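Local coordinates for hypothetical protein aq_1665 (Aquifex aeolicus, PDB 1XM7) that is of unknown function but is probably a hydrolase of the calcineurin-like phosphoesterase kind, at residues F6-I18 with R25-L37. Residues are numbered along the deposited sequence; the frame is centred on the assembly and turned at random.
Sequences FISDTHFYHENII and RFKGFEIVILTNL
The backbone O of Asp-9 is gripped twice: Arg-25 NH2 reaches it at 2.7 Å, almost in line with the C=O, and His-11 ND1 adds a weak bond. Arg-25 NH1 takes the neighbouring carbonyl, Thr-10 O, at 3.2 Å, from above its plane. Arginine suits this place because its flat fork can serve two successive carbonyls while NE makes a salt bridge with Glu-172; Ile-17 CD1 lies over one guanidinium face. A leucine here would probably leave both carbonyls without these donors and Glu-172 without its charged mate. Glu-30, its chain bent at chi2 (94°), suits both its neighbours: carboxylate OE2 accepts from Tyr-13 N at 2.9 Å, while CG packs at the edge of the Phe-12 ring. Phe-12 CZ also lies 3.7 Å from Leu-34 CD2. The flat Phe-29 ring turns its edge to His-11 O, His-14 O and Ile-18 CG1, and touches Ile-17 CG2. Farther along helix 29-38, Ile-33 and Leu-37 meet Ile-7 CD1, apolar branches suited to the buried seam between helix and strand. Strand 4-7 leads into Asp-9, Thr-10 and His-11, which match the D-x-H motif that typically begins the metal site of calcineurin-like phosphoesterases, consistent with a place at the active site.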
loop_
_atom_site.group_PDB
_atom_site.type_symbol
_atom_site.label_atom_id
_atom_site.label_comp_id
_atom_site.label_asym_id
_atom_site.label_seq_id
_atom_site.Cartn_x
_atom_site.Cartn_y
_atom_site.Cartn_z
ATOM N N PHE A 6 -1.359 -1.847 6.843
ATOM C CA PHE A 6 -1.100 -1.181 5.579
ATOM C C PHE A 6 -0.177 -2.016 4.732
ATOM O O PHE A 6 0.828 -2.538 5.211
ATOM C CB PHE A 6 -0.484 0.190 5.813
ATOM C CG PHE A 6 -1.183 0.969 6.868
ATOM C CD1 PHE A 6 -0.968 0.678 8.217
ATOM C CD2 PHE A 6 -2.121 1.930 6.529
ATOM C CE1 PHE A 6 -1.683 1.325 9.208
ATOM C CE2 PHE A 6 -2.847 2.588 7.520
ATOM C CZ PHE A 6 -2.629 2.284 8.858
ATOM N N ILE A 7 -0.528 -2.116 3.456
ATOM C CA ILE A 7 0.218 -2.910 2.500
ATOM C C ILE A 7 -0.040 -2.294 1.142
ATOM O O ILE A 7 -1.055 -1.620 0.954
ATOM C CB ILE A 7 -0.323 -4.347 2.516
ATOM C CG1 ILE A 7 0.611 -5.294 1.751
ATOM C CG2 ILE A 7 -1.759 -4.351 1.966
ATOM C CD1 ILE A 7 0.316 -6.778 2.030
ATOM N N SER A 8 0.863 -2.507 0.197
ATOM C CA SER A 8 0.651 -1.956 -1.130
ATOM C C SER A 8 1.554 -2.586 -2.171
ATOM O O SER A 8 2.520 -3.267 -1.838
ATOM C CB SER A 8 0.866 -0.446 -1.122
ATOM O OG SER A 8 2.220 -0.159 -0.873
ATOM N N ASP A 9 1.226 -2.348 -3.434
ATOM C CA ASP A 9 1.995 -2.872 -4.553
ATOM C C ASP A 9 2.068 -4.385 -4.526
ATOM O O ASP A 9 3.139 -4.965 -4.717
ATOM C CB ASP A 9 3.403 -2.290 -4.544
ATOM C CG ASP A 9 3.393 -0.791 -4.486
ATOM O OD1 ASP A 9 3.368 -0.234 -3.373
ATOM O OD2 ASP A 9 3.381 -0.160 -5.554
ATOM N N THR A 10 0.921 -5.018 -4.302
ATOM C CA THR A 10 0.851 -6.466 -4.250
ATOM C C THR A 10 1.047 -7.095 -5.630
ATOM O O THR A 10 1.580 -8.206 -5.749
ATOM C CB THR A 10 -0.480 -6.905 -3.645
ATOM O OG1 THR A 10 -1.537 -6.135 -4.218
ATOM C CG2 THR A 10 -0.469 -6.675 -2.149
ATOM N N HIS A 11 0.632 -6.371 -6.669
ATOM C CA HIS A 11 0.775 -6.839 -8.040
ATOM C C HIS A 11 0.312 -8.280 -8.232
ATOM O O HIS A 11 0.988 -9.073 -8.898
ATOM C CB HIS A 11 2.235 -6.724 -8.497
ATOM C CG HIS A 11 2.637 -5.346 -8.933
ATOM N ND1 HIS A 11 2.964 -4.344 -8.044
ATOM C CD2 HIS A 11 2.764 -4.805 -10.169
ATOM C CE1 HIS A 11 3.275 -3.247 -8.712
ATOM N NE2 HIS A 11 3.161 -3.501 -10.003
ATOM N N PHE A 12 -0.828 -8.626 -7.647
ATOM C CA PHE A 12 -1.348 -9.975 -7.794
ATOM C C PHE A 12 -1.452 -10.295 -9.272
ATOM O O PHE A 12 -1.961 -9.499 -10.048
ATOM C CB PHE A 12 -2.730 -10.105 -7.156
ATOM C CG PHE A 12 -2.717 -10.079 -5.658
ATOM C CD1 PHE A 12 -1.980 -11.014 -4.938
ATOM C CD2 PHE A 12 -3.484 -9.151 -4.961
ATOM C CE1 PHE A 12 -2.011 -11.030 -3.545
ATOM C CE2 PHE A 12 -3.522 -9.158 -3.568
ATOM C CZ PHE A 12 -2.786 -10.100 -2.858
ATOM N N TYR A 13 -0.949 -11.464 -9.651
ATOM C CA TYR A 13 -0.993 -11.923 -11.031
ATOM C C TYR A 13 -0.029 -11.236 -11.975
ATOM O O TYR A 13 -0.052 -11.500 -13.176
ATOM C CB TYR A 13 -2.416 -11.818 -11.582
ATOM C CG TYR A 13 -3.361 -12.852 -11.010
ATOM C CD1 TYR A 13 -4.425 -12.483 -10.187
ATOM C CD2 TYR A 13 -3.193 -14.203 -11.297
ATOM C CE1 TYR A 13 -5.297 -13.436 -9.671
ATOM C CE2 TYR A 13 -4.057 -15.162 -10.786
ATOM C CZ TYR A 13 -5.100 -14.773 -9.978
ATOM O OH TYR A 13 -5.929 -15.732 -9.462
ATOM N N HIS A 14 0.808 -10.346 -11.458
ATOM C CA HIS A 14 1.784 -9.699 -12.329
ATOM C C HIS A 14 3.022 -10.595 -12.379
ATOM O O HIS A 14 4.092 -10.271 -11.845
ATOM C CB HIS A 14 2.177 -8.309 -11.833
ATOM C CG HIS A 14 2.990 -7.541 -12.832
ATOM N ND1 HIS A 14 3.593 -6.336 -12.543
ATOM C CD2 HIS A 14 3.299 -7.818 -14.122
ATOM C CE1 HIS A 14 4.243 -5.907 -13.610
ATOM N NE2 HIS A 14 4.080 -6.787 -14.581
ATOM N N GLU A 15 2.831 -11.734 -13.030
ATOM C CA GLU A 15 3.831 -12.778 -13.210
ATOM C C GLU A 15 5.190 -12.259 -13.658
ATOM O O GLU A 15 6.221 -12.757 -13.223
ATOM C CB GLU A 15 3.274 -13.757 -14.237
ATOM C CG GLU A 15 4.027 -15.034 -14.487
ATOM C CD GLU A 15 3.296 -15.882 -15.536
ATOM O OE1 GLU A 15 3.299 -15.495 -16.734
ATOM O OE2 GLU A 15 2.691 -16.919 -15.161
ATOM N N ASN A 16 5.176 -11.249 -14.521
ATOM C CA ASN A 16 6.392 -10.672 -15.077
ATOM C C ASN A 16 7.258 -9.902 -14.096
ATOM O O ASN A 16 8.450 -9.697 -14.338
ATOM C CB ASN A 16 6.024 -9.769 -16.254
ATOM C CG ASN A 16 7.110 -9.716 -17.305
ATOM O OD1 ASN A 16 7.759 -10.728 -17.591
ATOM N ND2 ASN A 16 7.304 -8.545 -17.903
ATOM N N ILE A 17 6.670 -9.476 -12.988
ATOM C CA ILE A 17 7.424 -8.720 -12.000
ATOM C C ILE A 17 8.503 -9.590 -11.357
ATOM O O ILE A 17 9.411 -9.082 -10.698
ATOM C CB ILE A 17 6.483 -8.134 -10.911
ATOM C CG1 ILE A 17 7.185 -6.979 -10.200
ATOM C CG2 ILE A 17 6.081 -9.213 -9.913
ATOM C CD1 ILE A 17 6.273 -6.126 -9.375
ATOM N N ILE A 18 8.390 -10.903 -11.553
ATOM C CA ILE A 18 9.362 -11.855 -11.021
ATOM C C ILE A 18 10.620 -11.620 -11.825
ATOM O O ILE A 18 11.731 -11.732 -11.310
ATOM C CB ILE A 18 8.895 -13.326 -11.214
ATOM C CG1 ILE A 18 7.774 -13.657 -10.211
ATOM C CG2 ILE A 18 10.067 -14.272 -11.029
ATOM C CD1 ILE A 18 7.075 -14.993 -10.441
ATOM N N ARG A 25 11.111 -10.309 -6.049
ATOM C CA ARG A 25 9.969 -11.102 -6.489
ATOM C C ARG A 25 10.378 -12.517 -6.895
ATOM O O ARG A 25 11.423 -12.737 -7.512
ATOM C CB ARG A 25 9.258 -10.402 -7.652
ATOM C CG ARG A 25 8.698 -9.026 -7.305
ATOM C CD ARG A 25 7.403 -9.092 -6.498
ATOM N NE ARG A 25 6.919 -7.752 -6.156
ATOM C CZ ARG A 25 5.678 -7.461 -5.767
ATOM N NH1 ARG A 25 4.759 -8.411 -5.659
ATOM N NH2 ARG A 25 5.356 -6.205 -5.486
ATOM N N PHE A 26 9.517 -13.468 -6.554
ATOM C CA PHE A 26 9.748 -14.880 -6.810
ATOM C C PHE A 26 8.411 -15.541 -7.086
ATOM O O PHE A 26 7.375 -15.046 -6.650
ATOM C CB PHE A 26 10.329 -15.489 -5.555
ATOM C CG PHE A 26 9.484 -15.232 -4.343
ATOM C CD1 PHE A 26 8.373 -16.032 -4.065
ATOM C CD2 PHE A 26 9.758 -14.151 -3.505
ATOM C CE1 PHE A 26 7.546 -15.755 -2.971
ATOM C CE2 PHE A 26 8.931 -13.864 -2.400
ATOM C CZ PHE A 26 7.827 -14.668 -2.137
ATOM N N LYS A 27 8.437 -16.675 -7.777
ATOM C CA LYS A 27 7.209 -17.394 -8.081
ATOM C C LYS A 27 6.450 -17.776 -6.798
ATOM O O LYS A 27 7.039 -18.246 -5.826
ATOM C CB LYS A 27 7.523 -18.644 -8.900
ATOM C CG LYS A 27 6.276 -19.385 -9.352
ATOM C CD LYS A 27 6.587 -20.482 -10.364
ATOM C CE LYS A 27 5.297 -21.092 -10.912
ATOM N NZ LYS A 27 4.312 -20.049 -11.367
ATOM N N GLY A 28 5.139 -17.560 -6.798
ATOM C CA GLY A 28 4.346 -17.879 -5.627
ATOM C C GLY A 28 4.338 -16.784 -4.573
ATOM O O GLY A 28 4.161 -17.072 -3.387
ATOM N N PHE A 29 4.520 -15.530 -4.982
ATOM C CA PHE A 29 4.526 -14.433 -4.016
ATOM C C PHE A 29 3.116 -14.047 -3.602
ATOM O O PHE A 29 2.917 -13.468 -2.538
ATOM C CB PHE A 29 5.269 -13.212 -4.574
ATOM C CG PHE A 29 4.649 -12.637 -5.808
ATOM C CD1 PHE A 29 3.556 -11.773 -5.719
ATOM C CD2 PHE A 29 5.138 -12.974 -7.066
ATOM C CE1 PHE A 29 2.950 -11.252 -6.865
ATOM C CE2 PHE A 29 4.549 -12.466 -8.223
ATOM C CZ PHE A 29 3.445 -11.598 -8.123
ATOM N N GLU A 30 2.132 -14.366 -4.436
ATOM C CA GLU A 30 0.751 -14.049 -4.094
ATOM C C GLU A 30 0.375 -14.857 -2.859
ATOM O O GLU A 30 -0.199 -14.320 -1.907
ATOM C CB GLU A 30 -0.204 -14.389 -5.247
ATOM C CG GLU A 30 -0.063 -13.487 -6.464
ATOM C CD GLU A 30 0.864 -14.049 -7.530
ATOM O OE1 GLU A 30 1.834 -14.770 -7.185
ATOM O OE2 GLU A 30 0.621 -13.752 -8.720
ATOM N N ILE A 31 0.713 -16.143 -2.872
ATOM C CA ILE A 31 0.410 -17.027 -1.755
ATOM C C ILE A 31 1.098 -16.547 -0.484
ATOM O O ILE A 31 0.526 -16.622 0.602
ATOM C CB ILE A 31 0.859 -18.490 -2.047
ATOM C CG1 ILE A 31 -0.354 -19.405 -2.202
ATOM C CG2 ILE A 31 1.698 -19.035 -0.892
ATOM C CD1 ILE A 31 -1.324 -18.969 -3.250
ATOM N N VAL A 32 2.325 -16.064 -0.611
ATOM C CA VAL A 32 3.052 -15.592 0.557
ATOM C C VAL A 32 2.398 -14.363 1.155
ATOM O O VAL A 32 2.258 -14.261 2.371
ATOM C CB VAL A 32 4.500 -15.263 0.204
ATOM C CG1 VAL A 32 5.166 -14.527 1.357
ATOM C CG2 VAL A 32 5.243 -16.553 -0.123
ATOM N N ILE A 33 1.998 -13.430 0.300
ATOM C CA ILE A 33 1.340 -12.208 0.756
ATOM C C ILE A 33 0.020 -12.539 1.443
ATOM O O ILE A 33 -0.242 -12.085 2.553
ATOM C CB ILE A 33 1.037 -11.249 -0.424
ATOM C CG1 ILE A 33 2.329 -10.585 -0.917
ATOM C CG2 ILE A 33 0.003 -10.209 0.008
ATOM C CD1 ILE A 33 2.164 -9.808 -2.226
ATOM N N LEU A 34 -0.813 -13.318 0.761
ATOM C CA LEU A 34 -2.112 -13.721 1.293
ATOM C C LEU A 34 -1.974 -14.486 2.607
ATOM O O LEU A 34 -2.834 -14.404 3.482
ATOM C CB LEU A 34 -2.845 -14.588 0.270
ATOM C CG LEU A 34 -3.233 -13.853 -1.020
ATOM C CD1 LEU A 34 -3.828 -14.839 -2.024
ATOM C CD2 LEU A 34 -4.226 -12.738 -0.691
ATOM N N THR A 35 -0.881 -15.228 2.734
ATOM C CA THR A 35 -0.626 -15.992 3.932
ATOM C C THR A 35 -0.362 -15.051 5.091
ATOM O O THR A 35 -0.996 -15.162 6.141
ATOM C CB THR A 35 0.579 -16.921 3.740
ATOM O OG1 THR A 35 0.211 -17.989 2.861
ATOM C CG2 THR A 35 1.031 -17.502 5.069
ATOM N N ASN A 36 0.556 -14.109 4.892
ATOM C CA ASN A 36 0.907 -13.148 5.941
ATOM C C ASN A 36 -0.244 -12.264 6.379
ATOM O O ASN A 36 -0.225 -11.707 7.476
ATOM C CB ASN A 36 2.085 -12.285 5.491
ATOM C CG ASN A 36 3.405 -13.049 5.511
ATOM O OD1 ASN A 36 4.320 -12.753 4.740
ATOM N ND2 ASN A 36 3.513 -14.032 6.404
ATOM N N LEU A 37 -1.246 -12.129 5.519
ATOM C CA LEU A 37 -2.410 -11.327 5.859
ATOM C C LEU A 37 -3.342 -12.229 6.626
ATOM O O LEU A 37 -4.008 -11.801 7.569
ATOM C CB LEU A 37 -3.127 -10.834 4.607
ATOM C CG LEU A 37 -2.414 -9.760 3.795
ATOM C CD1 LEU A 37 -3.197 -9.536 2.525
ATOM C CD2 LEU A 37 -2.285 -8.468 4.598
#